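Local coordinates for CMP-sialic acid transporter 1 (Zea mays, PDB 6I1R), which probably carries CMP-sialic acid, and perhaps related nucleotide sugars, from the cytoplasm into the Golgi and binds CMP in a pocket among its transmembrane helices, at residues B[35-40]-B[237-242]; B[44-49]-B[198-203]; B[79-84]-B[173-178]; B[189-194]-B[250-255]. The protein carries 5 engineered substitutions. One frame throughout, in Å; residues are numbered along the deposited sequence.

Contact 1: B[35-40]-B[237-242]. With C5P (cytidine-5'-monophosphate), chain D.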
# COMPACT_ATOMS: atom_id res chain seq x y z
N ALA B 35 7.35 4.93 4.89
CA ALA B 35 8.28 6.00 4.56
C ALA B 35 9.08 6.39 5.81
O ALA B 35 10.24 6.80 5.70
CB ALA B 35 7.52 7.19 4.01
N THR B 36 8.46 6.26 6.98
CA THR B 36 9.03 6.74 8.24
C THR B 36 9.85 5.66 8.95
O THR B 36 10.64 5.98 9.83
CB THR B 36 7.92 7.24 9.18
OG1 THR B 36 6.86 6.28 9.17
CG2 THR B 36 7.37 8.59 8.79
N ILE B 37 9.67 4.39 8.59
CA ILE B 37 10.33 3.29 9.31
C ILE B 37 11.85 3.38 9.14
O ILE B 37 12.58 3.25 10.12
CB ILE B 37 9.77 1.91 8.89
CG1 ILE B 37 8.47 1.61 9.64
CG2 ILE B 37 10.80 0.81 9.07
CD1 ILE B 37 7.82 0.31 9.25
N PRO B 38 12.34 3.59 7.90
CA PRO B 38 13.79 3.68 7.67
C PRO B 38 14.45 4.79 8.52
O PRO B 38 15.61 4.65 8.91
CB PRO B 38 13.96 4.00 6.18
CG PRO B 38 12.70 3.45 5.57
CD PRO B 38 11.64 3.73 6.61
N PHE B 39 13.71 5.86 8.79
CA PHE B 39 14.18 6.95 9.64
C PHE B 39 14.34 6.44 11.08
O PHE B 39 15.40 6.60 11.68
CB PHE B 39 13.22 8.14 9.56
CG PHE B 39 13.52 9.28 10.50
CD1 PHE B 39 14.48 10.23 10.19
CD2 PHE B 39 12.82 9.41 11.69
CE1 PHE B 39 14.74 11.28 11.06
CE2 PHE B 39 13.09 10.46 12.56
CZ PHE B 39 14.05 11.39 12.24
N LEU B 40 13.28 5.84 11.62
CA LEU B 40 13.31 5.29 12.99
C LEU B 40 14.33 4.15 13.07
O LEU B 40 14.99 4.00 14.10
CB LEU B 40 11.91 4.78 13.37
CG LEU B 40 10.81 5.83 13.47
CD1 LEU B 40 9.54 5.22 14.04
CD2 LEU B 40 11.25 7.02 14.31
N TRP B 237 6.51 -1.55 15.47
CA TRP B 237 7.71 -1.31 16.28
C TRP B 237 8.64 -2.53 16.24
O TRP B 237 9.86 -2.37 16.36
CB TRP B 237 7.34 -0.93 17.72
CG TRP B 237 6.94 0.50 17.90
CD1 TRP B 237 5.70 0.97 18.21
CD2 TRP B 237 7.79 1.66 17.78
NE1 TRP B 237 5.71 2.34 18.29
CE2 TRP B 237 6.98 2.79 18.03
CE3 TRP B 237 9.14 1.85 17.48
CZ2 TRP B 237 7.48 4.09 17.99
CZ3 TRP B 237 9.64 3.14 17.44
CH2 TRP B 237 8.82 4.24 17.69
N MET B 238 8.08 -3.73 16.09
CA MET B 238 8.90 -4.94 16.00
C MET B 238 9.81 -4.85 14.77
O MET B 238 11.00 -5.15 14.87
CB MET B 238 8.04 -6.20 15.90
CG MET B 238 7.55 -6.70 17.25
SD MET B 238 6.41 -8.11 17.12
CE MET B 238 7.56 -9.46 16.88
N VAL B 239 9.28 -4.40 13.63
CA VAL B 239 10.08 -4.39 12.39
C VAL B 239 11.09 -3.23 12.45
O VAL B 239 12.16 -3.34 11.87
CB VAL B 239 9.23 -4.33 11.10
CG1 VAL B 239 7.86 -4.96 11.27
CG2 VAL B 239 9.09 -2.92 10.54
N VAL B 240 10.75 -2.15 13.15
CA VAL B 240 11.69 -1.03 13.31
C VAL B 240 12.94 -1.54 14.04
O VAL B 240 14.06 -1.27 13.61
CB VAL B 240 11.06 0.17 14.05
CG1 VAL B 240 12.11 1.19 14.47
CG2 VAL B 240 9.98 0.84 13.22
N PHE B 241 12.73 -2.27 15.13
CA PHE B 241 13.83 -2.87 15.87
C PHE B 241 14.52 -3.93 15.01
O PHE B 241 15.75 -3.97 14.93
CB PHE B 241 13.34 -3.48 17.19
CG PHE B 241 12.80 -2.50 18.20
CD1 PHE B 241 13.32 -1.21 18.31
CD2 PHE B 241 11.78 -2.87 19.07
CE1 PHE B 241 12.82 -0.32 19.25
CE2 PHE B 241 11.28 -1.98 20.00
CZ PHE B 241 11.80 -0.70 20.09
N ASN B 242 13.73 -4.77 14.35
CA ASN B 242 14.26 -5.86 13.55
C ASN B 242 15.11 -5.32 12.39
O ASN B 242 16.13 -5.91 12.05
CB ASN B 242 13.16 -6.78 13.02
CG ASN B 242 13.64 -8.20 12.82
OD1 ASN B 242 12.86 -9.14 12.91
ND2 ASN B 242 14.93 -8.36 12.57
O3P C5P D . 20.01 2.27 6.13
P C5P D . 19.58 2.76 4.77
O1P C5P D . 20.28 2.08 3.62
O2P C5P D . 18.09 2.90 4.60
O5' C5P D . 20.12 4.27 4.71
C5' C5P D . 19.21 5.37 4.61
C4' C5P D . 19.47 6.14 3.33
O4' C5P D . 18.65 5.62 2.28
C3' C5P D . 19.15 7.62 3.50
O3' C5P D . 20.34 8.40 3.34
C2' C5P D . 18.09 7.94 2.45
O2' C5P D . 18.52 8.95 1.52
C1' C5P D . 17.83 6.64 1.70
N1 C5P D . 16.41 6.28 1.83
C2 C5P D . 15.43 7.04 1.17
N3 C5P D . 14.12 6.71 1.28
C4 C5P D . 13.75 5.64 2.03
C5 C5P D . 14.71 4.89 2.69
C6 C5P D . 16.06 5.22 2.57
O2 C5P D . 15.76 8.02 0.48
N4 C5P D . 12.44 5.32 2.14
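In the all-helical transmembrane bundle of this nucleotide-sugar transporter, the start of helix 37-59 leans against helix 234-256 through a small apolar interface without hydrogen bonds across it. The backbones come nearest where the CA atoms of Ile37 and Val240 stand 6.0 Å apart. Ile37 and Leu40, one turn apart, both point their CB toward the partner helix, and both first torsions set the chain anti to the carbonyl carbon, CG1 in Ile37 (chi1 -82°) and CG in Leu40 (chi1 -64°). Ile37 then runs on extended, so that its tip meets Val239 at roughly a right angle, CD1 of Ile37 lying 3.7 Å from CG2 of Val239. Farther back on the same chain, CG1 crosses Val240 obliquely. Val240 serves two neighbours with two branches: CG2, anti to the carbonyl carbon, turns to Ile37, while CG1, anti to the backbone N, rests 3.8 Å from CB of Leu40. The indole of Trp237 starts out directed away from the helix 37-59 segment, yet its six-membered ring swings back to Leu40. Around this patch Tyr232 touches both Ile37 and Leu40, meets the Trp237 ring and hydrogen-bonds Thr36 OG1, which also pairs with Asp33 O. Pro38, on the side away from helix 234-256, belongs to the CMP pocket: its CB lies 3.7 Å from C5 of the cytosine. Pro38 and its neighbour Ile37 thus face the nucleotide and helix 234-256 respectively. At the far end of the interface, CD1 of Leu40 reaches the indole obliquely, 3.8 Å from CH2 of Trp237.

Contact 2: B[44-49]-B[198-203]. With C5P (cytidine-5'-monophosphate), chain D.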
# COMPACT_ATOMS: atom_id res chain seq x y z
N PHE B 44 17.52 4.18 15.56
CA PHE B 44 17.79 3.04 16.45
C PHE B 44 19.26 2.62 16.34
O PHE B 44 19.92 2.40 17.35
CB PHE B 44 16.84 1.88 16.12
CG PHE B 44 17.11 0.59 16.85
CD1 PHE B 44 16.54 0.35 18.09
CD2 PHE B 44 17.92 -0.39 16.30
CE1 PHE B 44 16.78 -0.84 18.76
CE2 PHE B 44 18.16 -1.58 16.97
CZ PHE B 44 17.59 -1.81 18.20
N LYS B 45 19.78 2.52 15.11
CA LYS B 45 21.16 2.08 14.88
C LYS B 45 22.14 3.16 15.36
O LYS B 45 23.17 2.84 15.96
CB LYS B 45 21.39 1.77 13.40
CG LYS B 45 20.72 0.49 12.90
CD LYS B 45 20.11 0.61 11.52
CE LYS B 45 21.08 0.30 10.39
NZ LYS B 45 20.36 0.00 9.13
N LEU B 46 21.83 4.42 15.07
CA LEU B 46 22.69 5.55 15.45
C LEU B 46 22.80 5.62 16.98
O LEU B 46 23.89 5.86 17.51
CB LEU B 46 22.12 6.85 14.88
CG LEU B 46 22.70 8.14 15.47
CD1 LEU B 46 24.19 8.24 15.18
CD2 LEU B 46 21.96 9.35 14.93
N SER B 47 21.68 5.44 17.67
CA SER B 47 21.64 5.63 19.12
C SER B 47 22.15 4.37 19.85
O SER B 47 22.65 4.48 20.97
CB SER B 47 20.26 6.02 19.59
OG SER B 47 19.38 4.91 19.62
N VAL B 48 22.03 3.20 19.23
CA VAL B 48 22.56 1.96 19.83
C VAL B 48 24.08 1.90 19.60
O VAL B 48 24.81 1.36 20.44
CB VAL B 48 21.84 0.71 19.28
CG1 VAL B 48 22.66 -0.56 19.45
CG2 VAL B 48 20.47 0.53 19.90
N SER B 49 24.55 2.44 18.48
CA SER B 49 25.99 2.49 18.22
C SER B 49 26.65 3.50 19.17
O SER B 49 27.66 3.18 19.81
CB SER B 49 26.27 2.82 16.78
OG SER B 49 25.74 1.82 15.92
N LEU B 198 28.43 6.85 10.09
CA LEU B 198 27.64 6.30 8.99
C LEU B 198 26.16 6.62 9.20
O LEU B 198 25.51 7.18 8.31
CB LEU B 198 27.88 4.79 8.92
CG LEU B 198 27.16 4.05 7.79
CD1 LEU B 198 27.61 4.54 6.43
CD2 LEU B 198 27.37 2.55 7.92
N TYR B 199 25.64 6.28 10.37
CA TYR B 199 24.20 6.35 10.65
C TYR B 199 23.77 7.78 11.01
O TYR B 199 22.58 8.06 11.02
CB TYR B 199 23.83 5.37 11.77
CG TYR B 199 24.10 3.92 11.46
CD1 TYR B 199 23.86 3.39 10.20
CD2 TYR B 199 24.59 3.06 12.44
CE1 TYR B 199 24.11 2.06 9.91
CE2 TYR B 199 24.84 1.73 12.16
CZ TYR B 199 24.60 1.22 10.90
OH TYR B 199 24.84 -0.09 10.62
N THR B 200 24.72 8.67 11.29
CA THR B 200 24.39 10.09 11.47
C THR B 200 23.95 10.66 10.12
O THR B 200 22.88 11.26 10.01
CB THR B 200 25.56 10.86 12.10
OG1 THR B 200 25.63 10.49 13.47
CG2 THR B 200 25.41 12.36 11.99
N PHE B 201 24.77 10.46 9.10
CA PHE B 201 24.48 10.96 7.76
C PHE B 201 23.20 10.31 7.22
O PHE B 201 22.41 10.96 6.54
CB PHE B 201 25.67 10.74 6.83
CG PHE B 201 26.83 11.66 7.08
CD1 PHE B 201 26.70 13.03 6.91
CD2 PHE B 201 28.07 11.17 7.48
CE1 PHE B 201 27.76 13.89 7.14
CE2 PHE B 201 29.13 12.03 7.71
CZ PHE B 201 28.98 13.38 7.54
N GLY B 202 22.99 9.04 7.55
CA GLY B 202 21.75 8.34 7.17
C GLY B 202 20.53 8.98 7.80
O GLY B 202 19.52 9.19 7.11
N VAL B 203 20.61 9.30 9.09
CA VAL B 203 19.52 10.00 9.78
C VAL B 203 19.27 11.34 9.08
O VAL B 203 18.14 11.65 8.71
CB VAL B 203 19.83 10.19 11.28
CG1 VAL B 203 19.08 11.36 11.90
CG2 VAL B 203 19.55 8.92 12.07
O3P C5P D . 20.01 2.27 6.13
P C5P D . 19.58 2.76 4.77
O1P C5P D . 20.28 2.08 3.62
O2P C5P D . 18.09 2.90 4.60
O5' C5P D . 20.12 4.27 4.71
C5' C5P D . 19.21 5.37 4.61
C4' C5P D . 19.47 6.14 3.33
O4' C5P D . 18.65 5.62 2.28
C3' C5P D . 19.15 7.62 3.50
O3' C5P D . 20.34 8.40 3.34
C2' C5P D . 18.09 7.94 2.45
O2' C5P D . 18.52 8.95 1.52
C1' C5P D . 17.83 6.64 1.70
N1 C5P D . 16.41 6.28 1.83
C2 C5P D . 15.43 7.04 1.17
N3 C5P D . 14.12 6.71 1.28
C4 C5P D . 13.75 5.64 2.03
C5 C5P D . 14.71 4.89 2.69
C6 C5P D . 16.06 5.22 2.57
O2 C5P D . 15.76 8.02 0.48
N4 C5P D . 12.44 5.32 2.14
O HOH W 1 22.84 -0.67 8.07
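Lys45 NZ is held by two partners, a salt bridge to Glu42 OE2 and a water 2.8 Å from NZ that accepts its hydrogen bond. The same water lies 3.3 Å from Tyr199 OH and so links the ends of the two side chains. CMP is farther off, its O3P 3.8 Å from Lys45 NZ, where the positive charge would probably still favour the phosphate. The lysine chain, bent at chi2 and chi3, crosses the Tyr199 ring at about a right angle: CB makes a CH-pi contact over one face, 3.8 Å from the centroid, and CE comes close to CE1. Ser49 OG meets the ring at its edge, in plane, while donating to Lys45 O. An alanine in place of Tyr199 would probably leave the lysine chain less restrained, since the ring under CB and CE and the hydroxyl at the water would be gone. Alongside, Leu46 turns CD2 to CG2 of Val203 and CD1 to Thr200 OG1, whose hydrogen bond goes to Val196 O. Segments 44-49 and 198-203, on helices 37-59 and 191-216, run roughly antiparallel (148°, axes 8.7 Å apart), a transmembrane helix pair lining the CMP pocket, to which Lys45 and Gly202 belong.

Contact 3: B[79-84]-B[173-178]. With C5P (cytidine-5'-monophosphate), chain D.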
# COMPACT_ATOMS: atom_id res chain seq x y z
N SER B 79 24.92 7.32 1.87
CA SER B 79 23.62 7.97 1.98
C SER B 79 23.23 8.64 0.66
O SER B 79 22.06 8.62 0.28
CB SER B 79 23.59 8.95 3.12
OG SER B 79 23.60 8.28 4.37
N VAL B 80 24.21 9.22 -0.04
CA VAL B 80 23.96 9.85 -1.34
C VAL B 80 23.56 8.76 -2.35
O VAL B 80 22.64 8.97 -3.15
CB VAL B 80 25.17 10.66 -1.84
CG1 VAL B 80 25.08 10.98 -3.33
CG2 VAL B 80 25.36 11.94 -1.04
N ILE B 81 24.26 7.63 -2.32
CA ILE B 81 23.95 6.52 -3.23
C ILE B 81 22.53 6.03 -2.93
O ILE B 81 21.71 5.89 -3.84
CB ILE B 81 24.98 5.38 -3.11
CG1 ILE B 81 26.41 5.84 -3.45
CG2 ILE B 81 24.57 4.19 -3.96
CD1 ILE B 81 27.49 4.89 -2.96
N TYR B 82 22.25 5.78 -1.66
CA TYR B 82 20.96 5.22 -1.24
C TYR B 82 19.81 6.18 -1.59
O TYR B 82 18.72 5.73 -1.92
CB TYR B 82 20.96 4.89 0.26
CG TYR B 82 21.58 3.56 0.62
CD1 TYR B 82 21.16 2.39 0.01
CD2 TYR B 82 22.56 3.47 1.59
CE1 TYR B 82 21.72 1.16 0.33
CE2 TYR B 82 23.13 2.25 1.93
CZ TYR B 82 22.70 1.09 1.30
OH TYR B 82 23.25 -0.12 1.63
N LEU B 83 20.07 7.49 -1.52
CA LEU B 83 19.08 8.50 -1.91
C LEU B 83 18.76 8.36 -3.40
O LEU B 83 17.60 8.30 -3.81
CB LEU B 83 19.64 9.89 -1.60
CG LEU B 83 18.74 11.08 -1.97
CD1 LEU B 83 17.63 11.26 -0.95
CD2 LEU B 83 19.56 12.35 -2.11
N ILE B 84 19.82 8.31 -4.21
CA ILE B 84 19.70 8.19 -5.66
C ILE B 84 19.01 6.86 -5.99
O ILE B 84 18.12 6.80 -6.83
CB ILE B 84 21.08 8.33 -6.34
CG1 ILE B 84 21.68 9.72 -6.13
CG2 ILE B 84 21.00 7.98 -7.82
CD1 ILE B 84 23.19 9.76 -6.25
N SER B 173 22.80 -0.17 -5.75
CA SER B 173 22.63 -1.02 -4.56
C SER B 173 23.98 -1.63 -4.17
O SER B 173 24.42 -1.52 -3.03
CB SER B 173 21.59 -2.08 -4.80
OG SER B 173 21.56 -3.00 -3.72
N ALA B 174 24.62 -2.28 -5.15
CA ALA B 174 25.92 -2.91 -4.95
C ALA B 174 26.96 -1.87 -4.53
O ALA B 174 27.69 -2.07 -3.57
CB ALA B 174 26.34 -3.63 -6.21
N LEU B 175 27.01 -0.76 -5.26
CA LEU B 175 28.00 0.30 -5.01
C LEU B 175 27.91 0.76 -3.55
O LEU B 175 28.94 0.94 -2.90
CB LEU B 175 27.76 1.46 -5.98
CG LEU B 175 28.70 2.65 -5.83
CD1 LEU B 175 30.15 2.24 -6.03
CD2 LEU B 175 28.33 3.77 -6.79
N ALA B 176 26.69 0.93 -3.05
CA ALA B 176 26.47 1.38 -1.67
C ALA B 176 27.13 0.41 -0.69
O ALA B 176 27.94 0.81 0.14
CB ALA B 176 24.98 1.51 -1.40
N GLY B 177 26.77 -0.86 -0.81
CA GLY B 177 27.31 -1.91 0.06
C GLY B 177 28.82 -2.02 -0.06
O GLY B 177 29.52 -2.10 0.95
N VAL B 178 29.32 -2.02 -1.29
CA VAL B 178 30.76 -2.19 -1.52
C VAL B 178 31.50 -0.97 -0.97
O VAL B 178 32.58 -1.12 -0.38
CB VAL B 178 31.09 -2.46 -3.00
CG1 VAL B 178 32.40 -1.82 -3.44
CG2 VAL B 178 31.11 -3.96 -3.30
O3P C5P D . 20.01 2.27 6.13
P C5P D . 19.58 2.76 4.77
O1P C5P D . 20.28 2.08 3.62
O2P C5P D . 18.09 2.90 4.60
O5' C5P D . 20.12 4.27 4.71
C5' C5P D . 19.21 5.37 4.61
C4' C5P D . 19.47 6.14 3.33
O4' C5P D . 18.65 5.62 2.28
C3' C5P D . 19.15 7.62 3.50
O3' C5P D . 20.34 8.40 3.34
C2' C5P D . 18.09 7.94 2.45
O2' C5P D . 18.52 8.95 1.52
C1' C5P D . 17.83 6.64 1.70
N1 C5P D . 16.41 6.28 1.83
C2 C5P D . 15.43 7.04 1.17
N3 C5P D . 14.12 6.71 1.28
C4 C5P D . 13.75 5.64 2.03
C5 C5P D . 14.71 4.89 2.69
C6 C5P D . 16.06 5.22 2.57
O2 C5P D . 15.76 8.02 0.48
N4 C5P D . 12.44 5.32 2.14
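Tyr82 stands between the nucleotide and helix 160-186, and each part of its side chain touches one or the other. CB lies 3.2 Å from the ribose O4' of CMP. From there CG leaves anti to the carbonyl carbon, beside the backbone N (chi1 -83°), which carries the ring back toward the partner helix although CB itself does not point there. The phosphate oxygen O1P sits over the centre of one ring face, 3.2 Å above the plane, with CG, CD2 and CE2 all close beneath it. Against the opposite face comes the methyl of Ala176, shifted toward the rim; its CB makes a CH-pi contact 3.8 Å from the ring centroid. The methyl is nearest to CZ of Tyr82, 3.6 Å from Ala176 CB, and at the tip OH is directed past it toward Gly177. The ring is therefore flanked by a methyl on one face and a phosphate oxygen on the other.

One residue earlier, Ile81 points toward helix 160-186 and spreads over the same alanine: CG2, anti to the backbone N, meets Ala176 CB at 3.7 Å. Its other branch ends in CD1, which crosses Leu175 at about a right angle, 3.8 Å from Leu175 CG. Ser79 and Leu83 turn to the sugar instead, Leu83 CB lying 3.4 Å from the ribose O2'. The two segments run almost antiparallel, at 163°, with axes 9.0 Å apart. Antiparallel helix packing centred on Ala176 here backs the ribose-phosphate side of the CMP site in the transmembrane bundle.

Contact 4: B[189-194]-B[250-255]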
# COMPACT_ATOMS: atom_id res chain seq x y z
N ASP B 189 39.59 1.67 12.93
CA ASP B 189 38.79 2.42 13.90
C ASP B 189 37.80 1.47 14.59
O ASP B 189 37.71 0.29 14.25
CB ASP B 189 38.06 3.59 13.23
CG ASP B 189 38.84 4.89 13.23
OD1 ASP B 189 40.09 4.84 13.28
OD2 ASP B 189 38.20 5.96 13.16
N SER B 190 37.07 2.01 15.56
CA SER B 190 36.06 1.25 16.30
C SER B 190 34.80 1.08 15.44
O SER B 190 34.34 2.02 14.80
CB SER B 190 35.73 1.93 17.61
OG SER B 190 34.82 1.15 18.37
N LEU B 191 34.24 -0.13 15.46
CA LEU B 191 33.00 -0.43 14.74
C LEU B 191 31.91 0.58 15.13
O LEU B 191 31.17 1.08 14.28
CB LEU B 191 32.56 -1.86 15.06
CG LEU B 191 31.27 -2.33 14.39
CD1 LEU B 191 31.38 -2.26 12.87
CD2 LEU B 191 30.91 -3.75 14.82
N TYR B 192 31.85 0.89 16.43
CA TYR B 192 30.77 1.71 16.98
C TYR B 192 30.95 3.18 16.58
O TYR B 192 29.96 3.90 16.47
CB TYR B 192 30.72 1.54 18.51
CG TYR B 192 30.61 0.11 18.98
CD1 TYR B 192 29.61 -0.72 18.51
CD2 TYR B 192 31.51 -0.41 19.90
CE1 TYR B 192 29.51 -2.04 18.94
CE2 TYR B 192 31.43 -1.72 20.33
CZ TYR B 192 30.42 -2.54 19.85
OH TYR B 192 30.32 -3.83 20.28
N TRP B 193 32.19 3.62 16.37
CA TRP B 193 32.44 5.00 15.91
C TRP B 193 32.20 5.10 14.40
O TRP B 193 31.76 6.15 13.92
CB TRP B 193 33.86 5.45 16.30
CG TRP B 193 34.32 6.69 15.60
CD1 TRP B 193 35.40 6.81 14.77
CD2 TRP B 193 33.72 8.00 15.65
NE1 TRP B 193 35.52 8.09 14.31
CE2 TRP B 193 34.50 8.85 14.84
CE3 TRP B 193 32.61 8.54 16.31
CZ2 TRP B 193 34.20 10.20 14.66
CZ3 TRP B 193 32.31 9.87 16.14
CH2 TRP B 193 33.10 10.69 15.33
N GLN B 194 32.48 4.03 13.67
CA GLN B 194 32.22 4.00 12.23
C GLN B 194 30.70 4.02 12.00
O GLN B 194 30.20 4.78 11.17
CB GLN B 194 32.91 2.79 11.59
CG GLN B 194 34.43 2.90 11.61
CD GLN B 194 35.12 1.68 11.04
OE1 GLN B 194 34.77 0.54 11.34
NE2 GLN B 194 36.14 1.92 10.23
N VAL B 250 24.85 -6.13 9.40
CA VAL B 250 25.41 -5.82 8.08
C VAL B 250 26.71 -5.04 8.28
O VAL B 250 27.71 -5.34 7.63
CB VAL B 250 24.41 -5.05 7.19
CG1 VAL B 250 25.07 -4.48 5.95
CG2 VAL B 250 23.22 -5.92 6.81
N SER B 251 26.71 -4.08 9.20
CA SER B 251 27.90 -3.27 9.48
C SER B 251 29.01 -4.16 10.02
O SER B 251 30.16 -4.08 9.57
CB SER B 251 27.58 -2.13 10.41
OG SER B 251 28.46 -1.03 10.19
N TRP B 252 28.68 -5.02 10.98
CA TRP B 252 29.64 -5.98 11.52
C TRP B 252 30.34 -6.71 10.37
O TRP B 252 31.57 -6.80 10.34
CB TRP B 252 28.97 -6.96 12.50
CG TRP B 252 29.94 -7.73 13.33
CD1 TRP B 252 30.34 -7.46 14.61
CD2 TRP B 252 30.67 -8.91 12.93
NE1 TRP B 252 31.25 -8.38 15.03
CE2 TRP B 252 31.48 -9.28 14.03
CE3 TRP B 252 30.72 -9.68 11.76
CZ2 TRP B 252 32.32 -10.40 13.98
CZ3 TRP B 252 31.55 -10.77 11.72
CH2 TRP B 252 32.34 -11.13 12.82
N LEU B 253 29.54 -7.20 9.42
CA LEU B 253 30.05 -7.98 8.28
C LEU B 253 30.84 -7.08 7.32
O LEU B 253 31.78 -7.54 6.68
CB LEU B 253 28.88 -8.65 7.55
CG LEU B 253 28.21 -9.82 8.29
CD1 LEU B 253 27.00 -10.31 7.52
CD2 LEU B 253 29.19 -10.96 8.51
N MET B 254 30.44 -5.81 7.20
CA MET B 254 31.20 -4.85 6.39
C MET B 254 32.60 -4.69 6.99
O MET B 254 33.56 -4.46 6.25
CB MET B 254 30.51 -3.48 6.34
CG MET B 254 29.16 -3.47 5.64
SD MET B 254 29.25 -3.92 3.89
CE MET B 254 28.99 -5.69 3.99
N LYS B 255 32.72 -4.83 8.31
CA LYS B 255 34.01 -4.65 8.98
C LYS B 255 34.78 -5.99 8.99
O LYS B 255 35.85 -6.09 8.40
CB LYS B 255 33.81 -4.12 10.40
CG LYS B 255 34.86 -3.10 10.85
CD LYS B 255 35.24 -3.19 12.32
CE LYS B 255 35.91 -1.95 12.86
NZ LYS B 255 36.85 -1.34 11.88
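Lys255 reaches from helix 234-256 to the start of helix 191-216 and gives two hydrogen bonds from its ammonium group. NZ donates to the backbone oxygen of Asp189 (Lys255 NZ to Asp189 O, 3.0 Å) and to the amide oxygen of Gln194 (Lys255 NZ to Gln194 OE1, 2.9 Å). Neither approach is along a lone pair: NZ stands 37° and 38° out of the two carbonyl planes, although the C=O...N angle at Gln194 OE1 is an ordinary 117°. Bends at chi2 and chi4 bring the lysine chain there, while Gln194 runs extended beyond CG and crosses it at about a right angle. The other half of that amide is also used, Gln194 NE2 bonding to Met184 O, and the carboxylate of Asp189 turns away from the lysine to take the backbone N of Thr66. Ser190, in the N-cap position of helix 191-216, pairs its hydroxyl with Glu56, and Ser251 OG is held by Asn195 OD1. Between these polar ends lies Leu191, sliding past Lys255 in the opposite sense. Its CD1 packs 3.9 Å from Lys255 CB, and its CD2 crosses Trp252 at about a right angle, 3.8 Å from CD1 of the indole. An alanine in place of Lys255 would probably loosen this junction, since both bonds and the chain beyond CB, whose CG, CD and CE lie along Leu191, would be lost. Helix 160-186 flanks the pair, with Met184 against Leu191 and Ser251; helix 37-59 meets Tyr192 and Trp193, and helix 259-279 packs on Leu253 and Met254.

Contacts 1, 2 and 3 all touch the bound CMP, from different parts of the bundle: contact 1 at the base, contact 3 at the ribose and phosphate, contact 2 near the phosphate and ribose. Contacts 1 and 2 share helix 37-59, lie about 13 Å apart between centres, and meet where Phe241 packs on Phe44. Contacts 2 and 3 join at Ser79 OG, 3.3 Å from Gly202 N. Contact 4 is farther from the nucleotide, with the Ser251 side chain about 10 Å away, and shares helix 191-216 with contact 2, whose Tyr199 OH packs against Ser251 CB. It also shares helix 234-256 with contact 1, their centres about 21 Å apart.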